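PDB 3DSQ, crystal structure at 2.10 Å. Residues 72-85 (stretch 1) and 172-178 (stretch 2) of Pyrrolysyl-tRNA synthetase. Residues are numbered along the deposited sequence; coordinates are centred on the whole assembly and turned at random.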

# COMPACT_ATOMS: atom_id res chain seq x y z
N ALA B 72 -12.37 2.40 5.65
CA ALA B 72 -11.82 2.06 6.95
C ALA B 72 -10.35 1.68 6.98
O ALA B 72 -9.61 2.11 7.87
N LEU B 73 -9.92 0.86 6.02
CA LEU B 73 -8.53 0.43 5.98
C LEU B 73 -7.61 1.63 5.90
O LEU B 73 -6.63 1.70 6.61
N LEU B 74 -7.93 2.58 5.02
CA LEU B 74 -7.09 3.76 4.85
C LEU B 74 -7.19 4.71 6.04
O LEU B 74 -6.20 5.34 6.41
N GLU B 75 -8.37 4.80 6.63
CA GLU B 75 -8.58 5.68 7.78
C GLU B 75 -7.80 5.09 8.95
O GLU B 75 -7.17 5.81 9.72
N LEU B 76 -7.86 3.77 9.07
CA LEU B 76 -7.16 3.05 10.13
C LEU B 76 -5.66 3.24 9.94
O LEU B 76 -4.93 3.51 10.90
N GLU B 77 -5.20 3.10 8.69
CA GLU B 77 -3.79 3.24 8.38
C GLU B 77 -3.21 4.60 8.79
O GLU B 77 -2.12 4.66 9.38
N GLU B 78 -3.92 5.68 8.48
CA GLU B 78 -3.42 6.99 8.85
C GLU B 78 -3.47 7.15 10.37
O GLU B 78 -2.56 7.72 10.97
N LYS B 79 -4.53 6.63 10.97
CA LYS B 79 -4.76 6.69 12.41
C LYS B 79 -3.63 6.02 13.20
O LYS B 79 -3.14 6.58 14.18
N LEU B 80 -3.24 4.83 12.77
CA LEU B 80 -2.18 4.10 13.44
C LEU B 80 -0.82 4.76 13.26
O LEU B 80 -0.02 4.81 14.20
N ALA B 81 -0.55 5.26 12.06
CA ALA B 81 0.73 5.90 11.77
C ALA B 81 0.94 7.14 12.64
O ALA B 81 1.99 7.29 13.27
N LYS B 82 -0.05 8.03 12.68
CA LYS B 82 0.07 9.24 13.49
C LYS B 82 0.33 8.91 14.96
O LYS B 82 1.18 9.52 15.60
N ALA B 83 -0.40 7.93 15.48
CA ALA B 83 -0.24 7.54 16.87
C ALA B 83 1.17 7.04 17.20
O ALA B 83 1.66 7.24 18.31
N LEU B 84 1.82 6.40 16.24
CA LEU B 84 3.17 5.90 16.48
C LEU B 84 4.23 6.98 16.26
O LEU B 84 5.30 6.96 16.86
N HIS B 85 3.91 7.93 15.38
CA HIS B 85 4.81 9.05 15.11
C HIS B 85 4.88 9.87 16.40
O HIS B 85 5.93 10.41 16.75
N PHE B 172 -2.80 -8.87 2.13
CA PHE B 172 -3.22 -8.35 3.42
C PHE B 172 -2.28 -7.24 3.87
O PHE B 172 -1.14 -7.11 3.40
N THR B 173 -2.77 -6.40 4.78
CA THR B 173 -2.00 -5.27 5.27
C THR B 173 -1.49 -5.58 6.66
O THR B 173 -2.27 -5.92 7.56
N MET B 174 -0.19 -5.44 6.84
CA MET B 174 0.46 -5.69 8.11
C MET B 174 1.04 -4.41 8.67
O MET B 174 1.54 -3.57 7.92
N LEU B 175 0.93 -4.27 9.98
CA LEU B 175 1.50 -3.17 10.72
C LEU B 175 2.51 -3.93 11.57
O LEU B 175 2.16 -4.90 12.22
N ASN B 176 3.76 -3.52 11.53
CA ASN B 176 4.75 -4.20 12.33
C ASN B 176 5.59 -3.13 12.97
O ASN B 176 6.33 -2.44 12.29
N LEU B 177 5.45 -2.95 14.29
CA LEU B 177 6.25 -1.95 14.97
C LEU B 177 7.30 -2.62 15.81
O LEU B 177 7.10 -3.70 16.35
N THR B 178 8.45 -1.97 15.93
CA THR B 178 9.56 -2.56 16.65
C THR B 178 10.42 -1.54 17.35
O THR B 178 10.37 -0.35 17.05

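Helix 72-85 lies along strand 172-178 with the two segments running in nearly the same direction, their axes 8° apart and 11.0 Å apart at closest approach. That gap is filled by side chains from both sides, and no hydrogen bond crosses it. The contact is therefore one of shape, small in extent at 288 Å² of buried surface, and built mainly from leucines.

The strand presents its side chains by simple alternation. Thr173, Leu175 and Leu177 point toward the helix, whereas Phe172 and Asn176 point away and Met174 stays out of reach. On the helix, Leu73, Leu80 and Leu84 point toward the strand, and Glu77 joins them from a sideways start. These four positions are spaced by four, three and four residues, so they form a stripe along one side of the helix that can follow the nearly parallel strand.

At the N-terminal end of the stripe, Leu73 (chi1 t, chi2 p) brings its CD2 to 3.7 Å from OG1 of Thr173. This is a van der Waals contact; the hydroxyl, with Thr173 in the m rotamer, finds its hydrogen bond elsewhere in the structure. The other branch of the threonine meets Glu77. Although the CA-to-CB bond of Glu77 points sideways, its m, t side chain brings the carboxylate nearer the strand, and OE2 comes to 3.5 Å from CG2 of Thr173. The short, branched threonine thus fits against two helix residues one turn apart, its hydroxyl beside a leucine methyl and its own methyl beside a carboxylate oxygen.

Further along, the contact becomes wholly apolar. Leu175 (t, p) is the central knob of the strand and forks between two helix leucines. Its CD2 lies 3.7 Å from CD1 of Leu80, while its CD1 lies 4.0 Å from CD1 of Leu84. Leu80 and Leu84, one helical turn apart and both m, t, hold their CD1 atoms 6.7 Å apart, and the forked end of Leu175 sits in the hollow between them.

Leu84 in turn is gripped by two strand residues. It gives up 61 Å² to the strand, the largest area covered on any residue of the pair. Its CD1 sits between the two strand leucines, 4.0 Å from CD1 of Leu175 and 3.9 Å from CD2 of Leu177, and its CD2 lies closer still to the latter, 3.5 Å from CD2 of Leu177. Leu177 adopts the p, p rotamer, which carries CD2 to this meeting point. Knobs from the two elements consequently interleave, with Leu175 seated between Leu80 and Leu84, and Leu84 seated between Leu175 and Leu177.

The charged groups of the helix contribute little here. Apart from Glu77, its acidic and basic side chains do not touch the strand; Lys82 instead makes a salt bridge along the helix to Glu78, with NZ of Lys82 2.6 Å from OE2 of Glu78. No water or bound group enters the described contacts, which rest on direct packing of side chain against side chain.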

# COMPACT_ATOMS: atom_id res chain seq x y z
CB ALA B 72 -12.64 0.93 7.56
CB LEU B 73 -8.28 -0.52 4.80
CG LEU B 73 -6.84 -1.03 4.64
CD1 LEU B 73 -6.39 -1.73 5.93
CD2 LEU B 73 -6.74 -2.00 3.45
CB LEU B 74 -7.46 4.49 3.56
CG LEU B 74 -7.11 3.73 2.27
CD1 LEU B 74 -7.55 4.54 1.06
CD2 LEU B 74 -5.61 3.45 2.22
CB GLU B 75 -10.07 5.75 8.11
CG GLU B 75 -10.42 6.68 9.26
CD GLU B 75 -11.89 6.56 9.65
OE1 GLU B 75 -12.30 5.46 10.08
OE2 GLU B 75 -12.63 7.57 9.53
CB LEU B 76 -7.51 1.56 10.05
CG LEU B 76 -7.47 0.67 11.30
CD1 LEU B 76 -6.89 -0.68 10.91
CD2 LEU B 76 -6.66 1.30 12.40
CB GLU B 77 -3.54 3.01 6.88
CG GLU B 77 -3.41 1.55 6.51
CD GLU B 77 -3.00 1.35 5.05
OE1 GLU B 77 -2.33 2.25 4.50
OE2 GLU B 77 -3.34 0.30 4.48
CB GLU B 78 -4.24 8.09 8.19
CG GLU B 78 -3.62 9.48 8.37
CD GLU B 78 -4.54 10.61 7.95
OE1 GLU B 78 -4.85 10.71 6.75
OE2 GLU B 78 -4.95 11.39 8.83
CB LYS B 79 -6.09 6.00 12.74
CG LYS B 79 -6.41 5.87 14.24
CD LYS B 79 -6.76 7.22 14.88
CE LYS B 79 -7.06 7.04 16.37
NZ LYS B 79 -7.40 8.32 17.06
CB LEU B 80 -2.14 2.65 12.93
CG LEU B 80 -3.38 1.79 13.14
CD1 LEU B 80 -3.14 0.39 12.57
CD2 LEU B 80 -3.71 1.69 14.62
CB ALA B 81 0.80 6.28 10.30
CB LYS B 82 -1.20 10.09 13.37
CG LYS B 82 -1.38 10.70 11.99
CD LYS B 82 -2.61 11.58 11.89
CE LYS B 82 -2.68 12.26 10.54
NZ LYS B 82 -3.89 13.13 10.42
CB ALA B 83 -1.27 6.47 17.23
CB LEU B 84 3.44 4.68 15.59
CG LEU B 84 2.58 3.48 15.99
CD1 LEU B 84 2.77 2.33 15.00
CD2 LEU B 84 2.98 3.05 17.39
CB HIS B 85 4.24 9.92 13.99
CG HIS B 85 4.19 9.25 12.65
ND1 HIS B 85 3.33 9.65 11.65
CD2 HIS B 85 4.92 8.23 12.14
CE1 HIS B 85 3.53 8.90 10.58
NE2 HIS B 85 4.48 8.03 10.85
CB PHE B 172 -3.34 -9.49 4.45
CG PHE B 172 -2.08 -10.34 4.61
CD1 PHE B 172 -1.16 -10.05 5.61
CD2 PHE B 172 -1.84 -11.43 3.76
CE1 PHE B 172 -0.01 -10.83 5.78
CE2 PHE B 172 -0.68 -12.22 3.92
CZ PHE B 172 0.23 -11.93 4.93
CB THR B 173 -2.86 -3.99 5.31
OG1 THR B 173 -3.62 -3.88 4.10
CG2 THR B 173 -1.97 -2.75 5.46
CB MET B 174 1.61 -6.69 7.98
CG MET B 174 1.19 -8.13 7.77
SD MET B 174 0.25 -8.80 9.15
CE MET B 174 -1.33 -8.75 8.46
CB LEU B 175 0.48 -2.50 11.65
CG LEU B 175 1.10 -1.80 12.88
CD1 LEU B 175 2.08 -0.72 12.45
CD2 LEU B 175 0.00 -1.21 13.76
CB ASN B 176 5.64 -5.10 11.47
CG ASN B 176 6.49 -6.05 12.29
OD1 ASN B 176 7.01 -5.69 13.35
ND2 ASN B 176 6.64 -7.27 11.80
CB LEU B 177 5.37 -1.01 15.81
CG LEU B 177 4.31 -1.46 16.81
CD1 LEU B 177 4.78 -2.63 17.63
CD2 LEU B 177 4.00 -0.26 17.71
CB THR B 178 10.50 -3.28 15.68
OG1 THR B 178 11.15 -2.30 14.86
CG2 THR B 178 9.72 -4.23 14.77